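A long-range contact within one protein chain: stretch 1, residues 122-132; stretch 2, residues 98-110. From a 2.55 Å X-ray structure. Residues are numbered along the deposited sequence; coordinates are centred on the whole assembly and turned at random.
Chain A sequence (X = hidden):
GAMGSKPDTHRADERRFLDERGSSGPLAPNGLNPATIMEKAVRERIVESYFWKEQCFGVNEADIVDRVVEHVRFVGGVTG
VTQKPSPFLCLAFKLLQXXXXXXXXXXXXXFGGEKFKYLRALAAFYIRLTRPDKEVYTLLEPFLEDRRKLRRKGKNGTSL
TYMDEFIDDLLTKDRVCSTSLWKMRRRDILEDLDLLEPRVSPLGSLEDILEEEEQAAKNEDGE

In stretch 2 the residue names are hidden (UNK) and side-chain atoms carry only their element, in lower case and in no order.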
# COMPACT_ATOMS: atom_id res chain seq x y z
N LEU A 122 9.81 0.32 0.74
CA LEU A 122 10.06 0.96 -0.54
C LEU A 122 9.61 0.07 -1.69
O LEU A 122 8.91 0.52 -2.59
CB LEU A 122 11.55 1.28 -0.70
CG LEU A 122 11.93 2.04 -1.97
CD1 LEU A 122 11.01 3.25 -2.16
CD2 LEU A 122 13.39 2.45 -1.98
N ALA A 123 10.00 -1.20 -1.63
CA ALA A 123 9.66 -2.15 -2.68
C ALA A 123 8.15 -2.32 -2.79
O ALA A 123 7.61 -2.36 -3.88
CB ALA A 123 10.33 -3.49 -2.42
N ALA A 124 7.48 -2.42 -1.65
CA ALA A 124 6.04 -2.56 -1.62
C ALA A 124 5.37 -1.33 -2.22
O ALA A 124 4.42 -1.44 -2.99
CB ALA A 124 5.55 -2.80 -0.21
N PHE A 125 5.89 -0.15 -1.87
CA PHE A 125 5.38 1.11 -2.40
C PHE A 125 5.48 1.11 -3.92
O PHE A 125 4.50 1.35 -4.63
CB PHE A 125 6.15 2.29 -1.80
CG PHE A 125 5.59 3.64 -2.15
CD1 PHE A 125 4.22 3.84 -2.24
CD2 PHE A 125 6.43 4.71 -2.39
CE1 PHE A 125 3.71 5.09 -2.56
CE2 PHE A 125 5.93 5.96 -2.70
CZ PHE A 125 4.56 6.15 -2.79
N TYR A 126 6.68 0.78 -4.41
CA TYR A 126 6.95 0.77 -5.84
C TYR A 126 6.06 -0.23 -6.57
O TYR A 126 5.59 0.03 -7.68
CB TYR A 126 8.43 0.45 -6.09
CG TYR A 126 8.81 0.50 -7.55
CD1 TYR A 126 9.06 1.71 -8.18
CD2 TYR A 126 8.91 -0.66 -8.31
CE1 TYR A 126 9.40 1.76 -9.52
CE2 TYR A 126 9.25 -0.62 -9.64
CZ TYR A 126 9.49 0.60 -10.24
OH TYR A 126 9.83 0.65 -11.58
N ILE A 127 5.85 -1.39 -5.94
CA ILE A 127 4.99 -2.41 -6.52
C ILE A 127 3.56 -1.90 -6.63
O ILE A 127 2.92 -2.07 -7.67
CB ILE A 127 5.02 -3.70 -5.68
CG1 ILE A 127 6.36 -4.43 -5.89
CG2 ILE A 127 3.86 -4.62 -6.06
CD1 ILE A 127 6.45 -5.77 -5.18
N ARG A 128 3.07 -1.25 -5.58
CA ARG A 128 1.73 -0.68 -5.60
C ARG A 128 1.60 0.36 -6.71
O ARG A 128 0.56 0.49 -7.35
CB ARG A 128 1.38 -0.06 -4.24
CG ARG A 128 0.07 0.71 -4.24
CD ARG A 128 -1.10 -0.24 -4.37
NE ARG A 128 -2.40 0.43 -4.36
CZ ARG A 128 -2.91 1.11 -5.38
NH1 ARG A 128 -2.23 1.23 -6.52
NH2 ARG A 128 -4.09 1.69 -5.27
N LEU A 129 2.68 1.11 -6.92
CA LEU A 129 2.71 2.12 -7.96
C LEU A 129 2.71 1.55 -9.38
O LEU A 129 2.06 2.11 -10.27
CB LEU A 129 3.93 3.02 -7.78
CG LEU A 129 3.93 3.91 -6.53
CD1 LEU A 129 5.21 4.73 -6.47
CD2 LEU A 129 2.71 4.80 -6.50
N THR A 130 3.44 0.46 -9.60
CA THR A 130 3.74 0.03 -10.97
C THR A 130 3.16 -1.30 -11.44
O THR A 130 3.34 -1.67 -12.60
CB THR A 130 5.27 -0.07 -11.17
OG1 THR A 130 5.79 -1.11 -10.33
CG2 THR A 130 5.94 1.25 -10.83
N ARG A 131 2.46 -2.02 -10.57
CA ARG A 131 2.06 -3.39 -10.88
C ARG A 131 0.55 -3.55 -11.00
O ARG A 131 -0.19 -2.81 -10.37
CB ARG A 131 2.59 -4.35 -9.82
CG ARG A 131 3.71 -5.26 -10.29
CD ARG A 131 4.92 -4.44 -10.67
NE ARG A 131 5.99 -5.25 -11.23
CZ ARG A 131 7.13 -4.75 -11.70
NH1 ARG A 131 7.34 -3.44 -11.66
NH2 ARG A 131 8.06 -5.56 -12.19
N PRO A 132 0.10 -4.50 -11.83
CA PRO A 132 -1.34 -4.79 -11.98
C PRO A 132 -1.99 -5.19 -10.65
O PRO A 132 -1.30 -5.73 -9.78
CB PRO A 132 -1.35 -5.95 -12.97
CG PRO A 132 -0.09 -5.78 -13.76
CD PRO A 132 0.91 -5.31 -12.75
N UNK A 98 14.63 4.22 -12.80
CA UNK A 98 15.44 3.06 -13.12
C UNK A 98 14.62 1.91 -13.70
O UNK A 98 15.16 1.06 -14.41
c UNK A 98 16.18 2.57 -11.88
c UNK A 98 18.17 4.02 -12.29
c UNK A 98 17.92 2.84 -10.10
c UNK A 98 17.18 3.54 -11.24
N UNK A 99 13.33 1.90 -13.38
CA UNK A 99 12.41 0.86 -13.85
C UNK A 99 12.96 -0.55 -13.64
O UNK A 99 13.14 -1.29 -14.61
c UNK A 99 12.08 1.09 -15.31
N UNK A 100 13.24 -0.93 -12.39
CA UNK A 100 13.89 -2.22 -12.13
C UNK A 100 12.99 -3.39 -12.50
O UNK A 100 11.77 -3.25 -12.52
c UNK A 100 12.86 -0.26 -11.13
c UNK A 100 14.16 -2.18 -10.63
c UNK A 100 13.07 -1.32 -10.09
N UNK A 101 13.60 -4.54 -12.77
CA UNK A 101 12.86 -5.71 -13.22
C UNK A 101 12.44 -6.59 -12.06
O UNK A 101 12.75 -6.29 -10.91
N UNK A 102 11.75 -7.68 -12.37
CA UNK A 102 11.16 -8.54 -11.35
C UNK A 102 12.20 -9.17 -10.43
O UNK A 102 11.94 -9.38 -9.25
c UNK A 102 8.96 -9.11 -12.47
o UNK A 102 8.03 -9.94 -12.64
c UNK A 102 10.31 -9.63 -12.00
o UNK A 102 8.83 -7.89 -12.68
N UNK A 103 13.37 -9.47 -10.98
CA UNK A 103 14.46 -10.06 -10.19
C UNK A 103 14.91 -9.11 -9.08
O UNK A 103 15.04 -9.50 -7.91
c UNK A 103 15.77 -9.51 -12.30
c UNK A 103 15.63 -10.43 -11.10
o UNK A 103 14.79 -8.83 -12.65
o UNK A 103 16.87 -9.47 -12.90
N UNK A 104 15.13 -7.85 -9.45
CA UNK A 104 15.60 -6.84 -8.50
C UNK A 104 14.55 -6.57 -7.42
O UNK A 104 14.88 -6.47 -6.23
c UNK A 104 15.94 -5.52 -9.23
c UNK A 104 16.95 -5.77 -10.35
c UNK A 104 18.33 -6.16 -9.87
c UNK A 104 16.47 -4.50 -8.25
N UNK A 105 13.29 -6.48 -7.84
CA UNK A 105 12.19 -6.28 -6.91
C UNK A 105 12.06 -7.46 -5.96
O UNK A 105 11.78 -7.29 -4.77
c UNK A 105 9.44 -4.61 -9.14
c UNK A 105 10.88 -6.07 -7.68
c UNK A 105 10.79 -4.76 -8.45
c UNK A 105 11.05 -3.59 -7.51
N UNK A 106 12.27 -8.65 -6.49
CA UNK A 106 12.19 -9.88 -5.72
C UNK A 106 13.25 -9.85 -4.63
O UNK A 106 12.97 -10.17 -3.46
n UNK A 106 10.96 -14.38 -9.28
c UNK A 106 12.05 -13.47 -7.17
c UNK A 106 11.83 -12.39 -6.13
c UNK A 106 12.36 -11.07 -6.65
c UNK A 106 11.20 -13.19 -8.42
N UNK A 107 14.46 -9.44 -5.01
CA UNK A 107 15.56 -9.33 -4.06
C UNK A 107 15.26 -8.32 -2.96
O UNK A 107 15.40 -8.62 -1.76
c UNK A 107 19.18 -7.99 -4.39
o UNK A 107 19.43 -8.11 -5.60
c UNK A 107 16.86 -8.94 -4.76
o UNK A 107 19.85 -7.26 -3.62
c UNK A 107 18.02 -8.76 -3.79
N UNK A 108 14.84 -7.12 -3.37
CA UNK A 108 14.58 -6.03 -2.44
C UNK A 108 13.58 -6.53 -1.42
O UNK A 108 13.87 -6.62 -0.22
c UNK A 108 16.69 -2.45 -5.53
c UNK A 108 16.34 -4.11 -3.84
c UNK A 108 17.20 -3.36 -4.62
c UNK A 108 14.01 -4.80 -3.13
c UNK A 108 15.33 -2.30 -5.67
c UNK A 108 14.96 -3.98 -3.98
o UNK A 108 17.54 -1.69 -6.30
c UNK A 108 14.48 -3.06 -4.90
N UNK A 109 12.42 -6.91 -1.94
CA UNK A 109 11.26 -7.26 -1.15
C UNK A 109 11.57 -8.39 -0.18
O UNK A 109 11.54 -8.19 1.04
c UNK A 109 10.10 -7.65 -2.08
c UNK A 109 7.72 -8.30 -2.53
c UNK A 109 8.23 -6.22 -1.24
c UNK A 109 8.68 -7.64 -1.54
N UNK A 110 11.96 -9.54 -0.71
CA UNK A 110 12.06 -10.71 0.15
C UNK A 110 13.36 -10.73 0.95
O UNK A 110 13.34 -10.79 2.19
c UNK A 110 9.41 -12.22 -0.62
c UNK A 110 10.58 -12.06 -1.36
c UNK A 110 10.46 -11.98 -2.74
o UNK A 110 6.86 -12.27 -3.23
c UNK A 110 8.09 -12.20 -2.61
c UNK A 110 8.17 -12.28 -1.23
c UNK A 110 11.93 -11.98 -0.68
c UNK A 110 9.23 -12.05 -3.37

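Position 98 carries four side-chain carbons forked at the second, and none reaches stretch 1; it is Leu 98. At position 99 a single carbon follows the CA, its CA-to-CB bond points away from the other stretch, and yet the CA lies 3.4 Å from Tyr 126 OH. This is Ala 99; it is the first residue to leave helical phi/psi after the preceding helix, with a positive phi.

Position 100 has three carbons that close a ring onto the backbone N, and one ring carbon lies against the end of Tyr 126, so it is Pro 100. Its CD packs 3.2 Å from Tyr 126 OH and 3.6 Å from Tyr 126 CZ, placing the end of the tyrosine against the turn that leads into the next helix. Position 101 has no side-chain atoms and is Gly 101, the N-cap residue; a CB here would be crowded from within its own stretch, not by stretch 1.

Position 102 has two carbons, the second bearing two oxygens, one of which meets the Arg 131 guanidinium; it is Asp 102. Although its CA-to-CB bond points sideways, the carboxylate comes nearer, and OD1 accepts a hydrogen bond from Arg 131 NH2 at 2.5 Å as part of a salt bridge. Position 103 has the same atoms, two carbons and two oxygens, but stays out of reach: Asp 103. Position 104 forks at the first carbon, with one arm two carbons long, and is out of reach too, which identifies Ile 104.

At position 105 four carbons fork at the second, and its CA-to-CB bond points toward stretch 1; both end carbons lie near the Tyr 126 ring, and one of them also covers a face of the Arg 131 guanidinium. This is Leu 105. Its CD2 lies 3.7 Å from Tyr 126 CD2, and its CD1 sits 3.5 Å from Arg 131 CZ.

Position 106 has four carbons in a row ending in a nitrogen; its CA-to-CB bond points away from stretch 1, and the side chain makes no contact: Lys 106. Position 107 has three carbons, the third carrying two oxygens, and touches nothing on stretch 1; it is Glu 107. Position 108 has one carbon followed by a six-carbon ring bearing one oxygen, and its CB packs 4.0 Å from Ala 123 CB; it is Tyr 108, whose hydroxyl is hydrogen-bonded elsewhere in the structure.

Position 109 again has four carbons forked at the second; its CA-to-CB bond points toward stretch 1, and the end carbons lie near Ala 123 and Ile 127. It is Leu 109. Its CD1 approaches Ala 123 CB at 3.6 Å, and its CD2 meets Ile 127 CD1 at 3.9 Å. Position 110 has a carbon and a six-carbon ring bearing one oxygen, without contact: Tyr 110.

The two helices run at 138° to each other, their axes approaching to 9.0 Å. Small Ala 123 faces Leu 109, and their CA atoms are 5.6 Å apart. Further along, Leu 105 contacts Tyr 126 and Arg 131. The guanidinium combines both kinds of contact: leucine covers one face, while Asp 102 engages its edge. Arg 131 NH1 also donates to Thr 130 OG1 at 3.1 Å, tethering the arginine within its own stretch as NH2 reaches across.

Stretch 2 98-110: LAPGDDILKEYLY
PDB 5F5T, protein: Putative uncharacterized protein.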